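Local coordinates for protein purine nucleoside phosphorylase (PDB 6TK9) that probably catalyses the reversible phosphorolysis of purine nucleosides such as inosine and guanosine, releasing the free base and ribose 1-phosphate, at residues A[107-112]-A[210-215]; A[157-162]-A[224-229]; A[180-185]-A[204-209]. All coordinates share one frame; numbering follows the deposited sequence.

Interaction 1 of 3, residues A[107-112]-A[210-215]; sequences FLLTSA and MSTVPE. With PO4 (phosphate ion), chain G.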
loop_
_atom_site.group_PDB
_atom_site.type_symbol
_atom_site.label_atom_id
_atom_site.label_comp_id
_atom_site.label_asym_id
_atom_site.label_seq_id
_atom_site.Cartn_x
_atom_site.Cartn_y
_atom_site.Cartn_z
ATOM N N PHE A 107 -30.074 2.551 17.739
ATOM C CA PHE A 107 -29.460 1.258 18.133
ATOM C C PHE A 107 -27.994 1.454 18.483
ATOM O O PHE A 107 -27.287 2.119 17.721
ATOM C CB PHE A 107 -29.575 0.241 17.005
ATOM C CG PHE A 107 -30.732 -0.708 17.132
ATOM C CD1 PHE A 107 -31.977 -0.376 16.637
ATOM C CD2 PHE A 107 -30.558 -1.945 17.723
ATOM C CE1 PHE A 107 -33.033 -1.265 16.748
ATOM C CE2 PHE A 107 -31.614 -2.832 17.839
ATOM C CZ PHE A 107 -32.851 -2.490 17.347
ATOM N N LEU A 108 -27.586 0.870 19.610
ATOM C CA LEU A 108 -26.187 0.776 20.087
ATOM C C LEU A 108 -25.750 -0.671 19.841
ATOM O O LEU A 108 -26.267 -1.559 20.519
ATOM C CB LEU A 108 -26.120 1.127 21.583
ATOM C CG LEU A 108 -26.026 2.612 21.958
ATOM C CD1 LEU A 108 -27.107 3.465 21.294
ATOM C CD2 LEU A 108 -26.079 2.801 23.464
ATOM N N LEU A 109 -24.871 -0.917 18.882
ATOM C CA LEU A 109 -24.365 -2.287 18.621
ATOM C C LEU A 109 -23.015 -2.448 19.319
ATOM O O LEU A 109 -22.127 -1.655 19.030
ATOM C CB LEU A 109 -24.250 -2.489 17.110
ATOM C CG LEU A 109 -25.507 -2.156 16.315
ATOM C CD1 LEU A 109 -25.197 -2.154 14.831
ATOM C CD2 LEU A 109 -26.627 -3.130 16.630
ATOM N N THR A 110 -22.890 -3.424 20.213
ATOM C CA THR A 110 -21.673 -3.667 21.021
ATOM C C THR A 110 -21.131 -5.051 20.666
ATOM O O THR A 110 -21.947 -5.944 20.367
ATOM C CB THR A 110 -21.937 -3.508 22.529
ATOM O OG1 THR A 110 -22.461 -4.724 23.074
ATOM C CG2 THR A 110 -22.865 -2.349 22.835
ATOM N N SER A 111 -19.805 -5.207 20.729
ATOM C CA SER A 111 -19.068 -6.434 20.334
ATOM C C SER A 111 -17.770 -6.518 21.137
ATOM O O SER A 111 -17.275 -5.469 21.603
ATOM C CB SER A 111 -18.789 -6.436 18.845
ATOM O OG SER A 111 -18.235 -5.188 18.443
ATOM N N ALA A 112 -17.237 -7.720 21.297
ATOM C CA ALA A 112 -15.798 -7.941 21.580
ATOM C C ALA A 112 -15.050 -7.925 20.239
ATOM O O ALA A 112 -15.588 -8.497 19.268
ATOM C CB ALA A 112 -15.597 -9.243 22.323
ATOM N N MET A 210 -16.268 -10.594 14.312
ATOM C CA MET A 210 -17.065 -11.524 13.488
ATOM C C MET A 210 -18.557 -11.179 13.531
ATOM O O MET A 210 -19.339 -12.078 13.262
ATOM C CB MET A 210 -16.818 -12.933 14.020
ATOM C CG MET A 210 -15.356 -13.293 14.063
ATOM S SD MET A 210 -15.132 -14.973 14.658
ATOM C CE MET A 210 -13.359 -15.146 14.526
ATOM N N SER A 211 -18.941 -9.925 13.790
ATOM C CA SER A 211 -20.357 -9.497 13.965
ATOM C C SER A 211 -20.594 -8.072 13.444
ATOM O O SER A 211 -19.662 -7.501 12.899
ATOM C CB SER A 211 -20.678 -9.554 15.417
ATOM O OG SER A 211 -20.079 -8.453 16.093
ATOM N N THR A 212 -21.801 -7.513 13.656
ATOM C CA THR A 212 -22.126 -6.051 13.687
ATOM C C THR A 212 -22.405 -5.478 12.298
ATOM O O THR A 212 -23.398 -4.742 12.144
ATOM C CB THR A 212 -20.982 -5.214 14.267
ATOM O OG1 THR A 212 -20.653 -5.788 15.530
ATOM C CG2 THR A 212 -21.325 -3.747 14.418
ATOM N N VAL A 213 -21.525 -5.734 11.330
ATOM C CA VAL A 213 -21.633 -5.119 9.971
ATOM C C VAL A 213 -22.981 -5.492 9.352
ATOM O O VAL A 213 -23.668 -4.622 8.843
ATOM C CB VAL A 213 -20.418 -5.486 9.105
ATOM C CG1 VAL A 213 -20.608 -5.127 7.643
ATOM C CG2 VAL A 213 -19.162 -4.831 9.656
ATOM N N PRO A 214 -23.459 -6.755 9.389
ATOM C CA PRO A 214 -24.748 -7.064 8.774
ATOM C C PRO A 214 -25.861 -6.263 9.464
ATOM O O PRO A 214 -26.732 -5.777 8.784
ATOM C CB PRO A 214 -24.921 -8.587 8.910
ATOM C CG PRO A 214 -23.792 -9.070 9.813
ATOM C CD PRO A 214 -22.785 -7.946 9.937
ATOM N N GLU A 215 -25.786 -6.144 10.791
ATOM C CA GLU A 215 -26.712 -5.337 11.631
ATOM C C GLU A 215 -26.648 -3.885 11.146
ATOM O O GLU A 215 -27.729 -3.309 10.847
ATOM C CB GLU A 215 -26.391 -5.512 13.127
ATOM C CG GLU A 215 -26.715 -6.908 13.642
ATOM C CD GLU A 215 -25.758 -7.505 14.661
ATOM O OE1 GLU A 215 -25.809 -7.082 15.821
ATOM O OE2 GLU A 215 -24.983 -8.412 14.305
HETATM P P PO4 G . -19.317 -10.434 19.305
HETATM O O1 PO4 G . -20.707 -11.045 19.068
HETATM O O2 PO4 G . -18.279 -11.544 19.450
HETATM O O3 PO4 G . -19.302 -9.594 20.565
HETATM O O4 PO4 G . -18.989 -9.526 18.123
#
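Leu109 and Ser111 of the central strand 106-115 pack against Ser211, Thr212 and Glu215, the turn and first residues of helix 213-222, in a buried contact without a direct hydrogen bond between the segments. At its apolar end Leu109 CD1 rests 4.0 Å from Glu215 CB, while Leu109 CB faces Thr212 CG2 at 4.2 Å. The carboxylate of Glu215 lies beyond the leucine, where OE1 forms a salt bridge with Arg80. At the polar end Ser111 CB approaches Ser211 OG to 3.6 Å, and Ser111 OG is hydrogen-bonded to Ser230. Thr212 OG1, set beside its own backbone N (chi1 -53°), donates to Ser211 OG over 2.8 Å. Ser211 OG in turn donates to the bound phosphate, 2.5 Å from O4, so Thr212 acts as a second-shell residue. An alanine in place of Thr212 would probably leave the Ser211 hydroxyl freer to turn and open a gap beside Leu109. From the strand, Ala112 N donates a hydrogen bond to phosphate O3, 2.9 Å away. Ser29, Arg80 and His82 are also hydrogen-bonded to this anion, consistent with the phosphate-binding site of a purine nucleoside phosphorylase, formed between strand 106-115 and the turn that leads into helix 213-222.

Interaction 2 of 3, residues A[157-162]-A[224-229]; sequences EAYDPE and ARVLGL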
loop_
_atom_site.group_PDB
_atom_site.type_symbol
_atom_site.label_atom_id
_atom_site.label_comp_id
_atom_site.label_asym_id
_atom_site.label_seq_id
_atom_site.Cartn_x
_atom_site.Cartn_y
_atom_site.Cartn_z
ATOM N N GLU A 157 -21.915 7.713 6.299
ATOM C CA GLU A 157 -22.460 8.138 7.612
ATOM C C GLU A 157 -23.304 6.975 8.143
ATOM O O GLU A 157 -24.372 7.239 8.696
ATOM C CB GLU A 157 -23.294 9.422 7.466
ATOM C CG GLU A 157 -22.469 10.697 7.383
ATOM C CD GLU A 157 -21.567 10.802 6.161
ATOM O OE1 GLU A 157 -22.116 10.868 5.045
ATOM O OE2 GLU A 157 -20.308 10.793 6.322
ATOM N N ALA A 158 -22.866 5.732 7.927
ATOM C CA ALA A 158 -23.555 4.519 8.427
ATOM C C ALA A 158 -23.620 4.629 9.954
ATOM O O ALA A 158 -24.715 4.481 10.544
ATOM C CB ALA A 158 -22.830 3.270 7.990
ATOM N N TYR A 159 -22.480 4.936 10.565
ATOM C CA TYR A 159 -22.385 5.296 11.994
ATOM C C TYR A 159 -22.812 6.767 12.126
ATOM O O TYR A 159 -22.155 7.654 11.518
ATOM C CB TYR A 159 -20.995 4.920 12.478
ATOM C CG TYR A 159 -20.713 3.433 12.508
ATOM C CD1 TYR A 159 -21.278 2.614 13.482
ATOM C CD2 TYR A 159 -19.821 2.845 11.623
ATOM C CE1 TYR A 159 -20.979 1.262 13.557
ATOM C CE2 TYR A 159 -19.507 1.497 11.691
ATOM C CZ TYR A 159 -20.100 0.701 12.652
ATOM O OH TYR A 159 -19.813 -0.624 12.728
ATOM N N ASP A 160 -23.937 7.003 12.821
ATOM C CA ASP A 160 -24.561 8.340 12.983
ATOM C C ASP A 160 -23.510 9.319 13.474
ATOM O O ASP A 160 -22.848 9.050 14.474
ATOM C CB ASP A 160 -25.744 8.360 13.953
ATOM C CG ASP A 160 -26.462 9.709 13.961
ATOM O OD1 ASP A 160 -26.101 10.548 14.819
ATOM O OD2 ASP A 160 -27.372 9.919 13.107
ATOM N N PRO A 161 -23.326 10.455 12.756
ATOM C CA PRO A 161 -22.379 11.498 13.153
ATOM C C PRO A 161 -22.742 12.229 14.458
ATOM O O PRO A 161 -21.817 12.612 15.152
ATOM C CB PRO A 161 -22.411 12.488 11.978
ATOM C CG PRO A 161 -22.975 11.694 10.842
ATOM C CD PRO A 161 -23.987 10.779 11.484
ATOM N N GLU A 162 -24.032 12.416 14.770
ATOM C CA GLU A 162 -24.446 13.079 16.046
ATOM C C GLU A 162 -24.096 12.148 17.221
ATOM O O GLU A 162 -23.624 12.642 18.277
ATOM C CB GLU A 162 -25.934 13.464 16.065
ATOM C CG GLU A 162 -26.279 14.814 15.425
ATOM C CD GLU A 162 -27.647 15.380 15.829
ATOM O OE1 GLU A 162 -28.684 14.896 15.302
ATOM O OE2 GLU A 162 -27.689 16.299 16.693
ATOM N N ALA A 224 -32.765 3.597 10.626
ATOM C CA ALA A 224 -32.386 3.660 12.055
ATOM C C ALA A 224 -31.083 4.453 12.199
ATOM O O ALA A 224 -30.314 4.500 11.227
ATOM C CB ALA A 224 -32.238 2.252 12.592
ATOM N N ARG A 225 -30.848 5.063 13.360
ATOM C CA ARG A 225 -29.530 5.625 13.736
ATOM C C ARG A 225 -28.771 4.535 14.490
ATOM O O ARG A 225 -29.425 3.742 15.159
ATOM C CB ARG A 225 -29.678 6.871 14.603
ATOM C CG ARG A 225 -30.576 7.951 14.019
ATOM C CD ARG A 225 -31.150 8.805 15.138
ATOM N NE ARG A 225 -30.231 9.852 15.543
ATOM C CZ ARG A 225 -30.005 10.267 16.792
ATOM N NH1 ARG A 225 -30.586 9.687 17.834
ATOM N NH2 ARG A 225 -29.151 11.261 16.991
ATOM N N VAL A 226 -27.449 4.466 14.318
ATOM C CA VAL A 226 -26.583 3.334 14.773
ATOM C C VAL A 226 -25.348 3.936 15.452
ATOM O O VAL A 226 -24.780 4.898 14.923
ATOM C CB VAL A 226 -26.168 2.406 13.608
ATOM C CG1 VAL A 226 -25.243 1.276 14.048
ATOM C CG2 VAL A 226 -27.357 1.835 12.857
ATOM N N LEU A 227 -24.959 3.376 16.592
ATOM C CA LEU A 227 -23.682 3.654 17.296
ATOM C C LEU A 227 -23.036 2.297 17.575
ATOM O O LEU A 227 -23.751 1.402 18.073
ATOM C CB LEU A 227 -23.981 4.432 18.584
ATOM C CG LEU A 227 -22.772 4.986 19.330
ATOM C CD1 LEU A 227 -23.215 5.928 20.429
ATOM C CD2 LEU A 227 -21.940 3.874 19.928
ATOM N N GLY A 228 -21.756 2.152 17.224
ATOM C CA GLY A 228 -20.998 0.896 17.347
ATOM C C GLY A 228 -19.896 1.035 18.380
ATOM O O GLY A 228 -19.127 2.002 18.297
ATOM N N LEU A 229 -19.823 0.114 19.334
ATOM C CA LEU A 229 -18.757 0.103 20.349
ATOM C C LEU A 229 -18.242 -1.322 20.442
ATOM O O LEU A 229 -19.054 -2.266 20.474
ATOM C CB LEU A 229 -19.250 0.583 21.717
ATOM C CG LEU A 229 -19.952 1.939 21.763
ATOM C CD1 LEU A 229 -20.497 2.177 23.166
ATOM C CD2 LEU A 229 -19.026 3.081 21.350
#
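Tyr159 passes over Val226, their CA atoms 5.4 Å apart, where the chain from Ala158 to Glu162 runs nearly at right angles (100°) to strand residues 225-228. A single backbone hydrogen bond fixes this crossing: Asp160 N donates to Val226 O over 3.1 Å, approaching nearly along the C=O axis. On one flank of that bond the Tyr159 ring lies beside the strand, with CD1 3.8 Å from Gly228 N and 4.2 Å from Val226 CG1. Gly228 makes this close approach possible, since a CB there would lie only 2.6 Å from Tyr159 CE1. The phenol reaches on to His128, whose ND1 is hydrogen-bonded to Tyr159 OH. On the other flank Asp160 has CG anti to its backbone N (chi1 -173°), which places the carboxylate beside Arg225. Its OD2 makes a long salt bridge of 3.8 Å to Arg225 NE, with the carboxylate and guanidinium planes 77° apart, hence not a flat two-pronged pairing. The same carboxylate caps helix 161-173 as its N-cap, OD1 accepting from Leu163 N and, weakly, from Glu162 N. Glu162 CB lies at the guanidinium edge, 4.0 Å from Arg225 NH2, and its acidic end would probably add to the negative field around the arginine. The turn thus anchors the start of helix 161-173 on strand 225-235, with helix 213-222 packing on Ala158, Tyr159 and Val226 through Val216 and Leu219, and strands 106-115 and 124-133 pairing with 225-235.

Interaction 3 of 3, residues A[180-185]-A[204-209]; sequences EGVYAW and GADAIG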
loop_
_atom_site.group_PDB
_atom_site.type_symbol
_atom_site.label_atom_id
_atom_site.label_comp_id
_atom_site.label_asym_id
_atom_site.label_seq_id
_atom_site.Cartn_x
_atom_site.Cartn_y
_atom_site.Cartn_z
ATOM N N GLU A 180 -10.895 5.197 18.531
ATOM C CA GLU A 180 -11.807 5.398 17.381
ATOM C C GLU A 180 -11.246 4.597 16.207
ATOM O O GLU A 180 -10.021 4.430 16.159
ATOM C CB GLU A 180 -11.918 6.891 17.070
ATOM C CG GLU A 180 -12.332 7.749 18.264
ATOM C CD GLU A 180 -12.584 9.200 17.901
ATOM O OE1 GLU A 180 -12.262 9.587 16.755
ATOM O OE2 GLU A 180 -13.093 9.941 18.758
ATOM N N GLY A 181 -12.098 4.084 15.315
ATOM C CA GLY A 181 -11.598 3.519 14.054
ATOM C C GLY A 181 -12.612 2.714 13.275
ATOM O O GLY A 181 -13.842 2.801 13.551
ATOM N N VAL A 182 -12.069 1.967 12.311
ATOM C CA VAL A 182 -12.805 1.191 11.279
ATOM C C VAL A 182 -12.892 -0.240 11.760
ATOM O O VAL A 182 -11.804 -0.797 12.070
ATOM C CB VAL A 182 -12.076 1.257 9.928
ATOM C CG1 VAL A 182 -12.802 0.462 8.850
ATOM C CG2 VAL A 182 -11.859 2.695 9.508
ATOM N N TYR A 183 -14.112 -0.788 11.774
ATOM C CA TYR A 183 -14.396 -2.198 12.168
ATOM C C TYR A 183 -14.436 -3.086 10.923
ATOM O O TYR A 183 -15.267 -2.809 10.057
ATOM C CB TYR A 183 -15.722 -2.305 12.935
ATOM C CG TYR A 183 -16.078 -3.691 13.424
ATOM C CD1 TYR A 183 -16.788 -4.563 12.625
ATOM C CD2 TYR A 183 -15.753 -4.117 14.702
ATOM C CE1 TYR A 183 -17.166 -5.816 13.072
ATOM C CE2 TYR A 183 -16.115 -5.375 15.165
ATOM C CZ TYR A 183 -16.826 -6.234 14.345
ATOM O OH TYR A 183 -17.177 -7.496 14.765
ATOM N N ALA A 184 -13.598 -4.125 10.865
ATOM C CA ALA A 184 -13.589 -5.161 9.800
ATOM C C ALA A 184 -14.318 -6.427 10.274
ATOM O O ALA A 184 -13.874 -7.083 11.283
ATOM C CB ALA A 184 -12.166 -5.485 9.405
ATOM N N TRP A 185 -15.379 -6.777 9.554
ATOM C CA TRP A 185 -16.126 -8.061 9.654
ATOM C C TRP A 185 -15.325 -9.183 8.993
ATOM O O TRP A 185 -15.326 -9.256 7.778
ATOM C CB TRP A 185 -17.519 -7.913 9.012
ATOM C CG TRP A 185 -18.381 -9.135 9.047
ATOM C CD1 TRP A 185 -18.257 -10.210 9.876
ATOM C CD2 TRP A 185 -19.562 -9.365 8.272
ATOM N NE1 TRP A 185 -19.258 -11.109 9.639
ATOM C CE2 TRP A 185 -20.070 -10.623 8.663
ATOM C CE3 TRP A 185 -20.217 -8.654 7.265
ATOM C CZ2 TRP A 185 -21.193 -11.187 8.078
ATOM C CZ3 TRP A 185 -21.323 -9.212 6.677
ATOM C CH2 TRP A 185 -21.806 -10.457 7.085
ATOM N N GLY A 204 -6.884 -0.569 6.017
ATOM C CA GLY A 204 -7.398 0.550 6.840
ATOM C C GLY A 204 -8.369 0.122 7.939
ATOM O O GLY A 204 -9.124 0.969 8.397
ATOM N N ALA A 205 -8.329 -1.138 8.378
ATOM C CA ALA A 205 -9.071 -1.633 9.560
ATOM C C ALA A 205 -8.270 -1.311 10.822
ATOM O O ALA A 205 -7.026 -1.433 10.781
ATOM C CB ALA A 205 -9.342 -3.116 9.447
ATOM N N ASP A 206 -8.974 -0.922 11.891
ATOM C CA ASP A 206 -8.411 -0.634 13.232
ATOM C C ASP A 206 -8.819 -1.743 14.219
ATOM O O ASP A 206 -8.047 -2.001 15.178
ATOM C CB ASP A 206 -8.841 0.764 13.677
ATOM C CG ASP A 206 -8.326 1.862 12.764
ATOM O OD1 ASP A 206 -7.074 2.021 12.690
ATOM O OD2 ASP A 206 -9.176 2.553 12.140
ATOM N N ALA A 207 -9.975 -2.388 14.007
ATOM C CA ALA A 207 -10.458 -3.530 14.818
ATOM C C ALA A 207 -10.985 -4.645 13.913
ATOM O O ALA A 207 -11.481 -4.348 12.805
ATOM C CB ALA A 207 -11.522 -3.075 15.771
ATOM N N ILE A 208 -10.890 -5.879 14.398
ATOM C CA ILE A 208 -11.330 -7.106 13.687
ATOM C C ILE A 208 -12.288 -7.845 14.614
ATOM O O ILE A 208 -11.935 -8.028 15.787
ATOM C CB ILE A 208 -10.143 -8.008 13.295
ATOM C CG1 ILE A 208 -10.619 -9.192 12.454
ATOM C CG2 ILE A 208 -9.378 -8.484 14.524
ATOM C CD1 ILE A 208 -9.589 -10.281 12.266
ATOM N N GLY A 209 -13.454 -8.240 14.103
ATOM C CA GLY A 209 -14.382 -9.159 14.788
ATOM C C GLY A 209 -15.321 -9.818 13.804
ATOM O O GLY A 209 -15.208 -9.561 12.590
#
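Asp206 turns its CG anti to the carbonyl carbon, beside its backbone N (chi1 -62°), and so brings its carboxylate back to the backbone of Val182, whereas Tyr183 has CG anti to the backbone N (chi1 -178°), which lays its phenol along the neighbouring strand to Gly209. Asp206 OD2 accepts from Val182 N at 3.0 Å through its anti lone pair; OD1 is held by Asn117. The reverse link comes from Val182 O, which accepts two bonds, from Asp206 N at 2.8 Å in the carbonyl plane and from Ala207 N at 3.1 Å, tilted out of it. Beyond this doubly accepting carbonyl a regular parallel ladder runs through Ala184 N to Ala207 O (2.9 Å) and Gly209 N to Ala184 O (3.1 Å). Tyr183 OH sits 3.3 Å from Gly209 CA, on the face where a side chain at Gly209 would collide with it, and is hydrogen-bonded to Ser211 O. On the other face Ala184 CB meets Ala205 CB at 3.7 Å. Gly204, with positive phi, ends the preceding helix in a Schellman motif. Strand 179-185, helix 194-202 and strand 207-209 together form a beta-alpha-beta crossover, its two parallel strands adjacent in the sheet.

In the fold
All three contacts gather on one mixed sheet, with centres about 11 Å (interactions 1 and 2), about 12 Å (1 and 3) and about 15 Å (2 and 3) apart. Along the chain the order is 107-112, 157-162, 180-185, 204-209, 210-215, 224-229, so interactions 1 and 2 interlock while interaction 3 falls within the span of both. Strands 106-115 and 225-235 are parallel neighbours, and Leu109 N lies 2.7 Å from Leu227 O, a probable hydrogen bond joining interactions 1 and 2. Segment 204-209 runs directly into 210-215. The turn that binds the phosphate is thus held between strand 106-115 and the end of the beta-alpha-beta unit, within the same sheet that carries interaction 2.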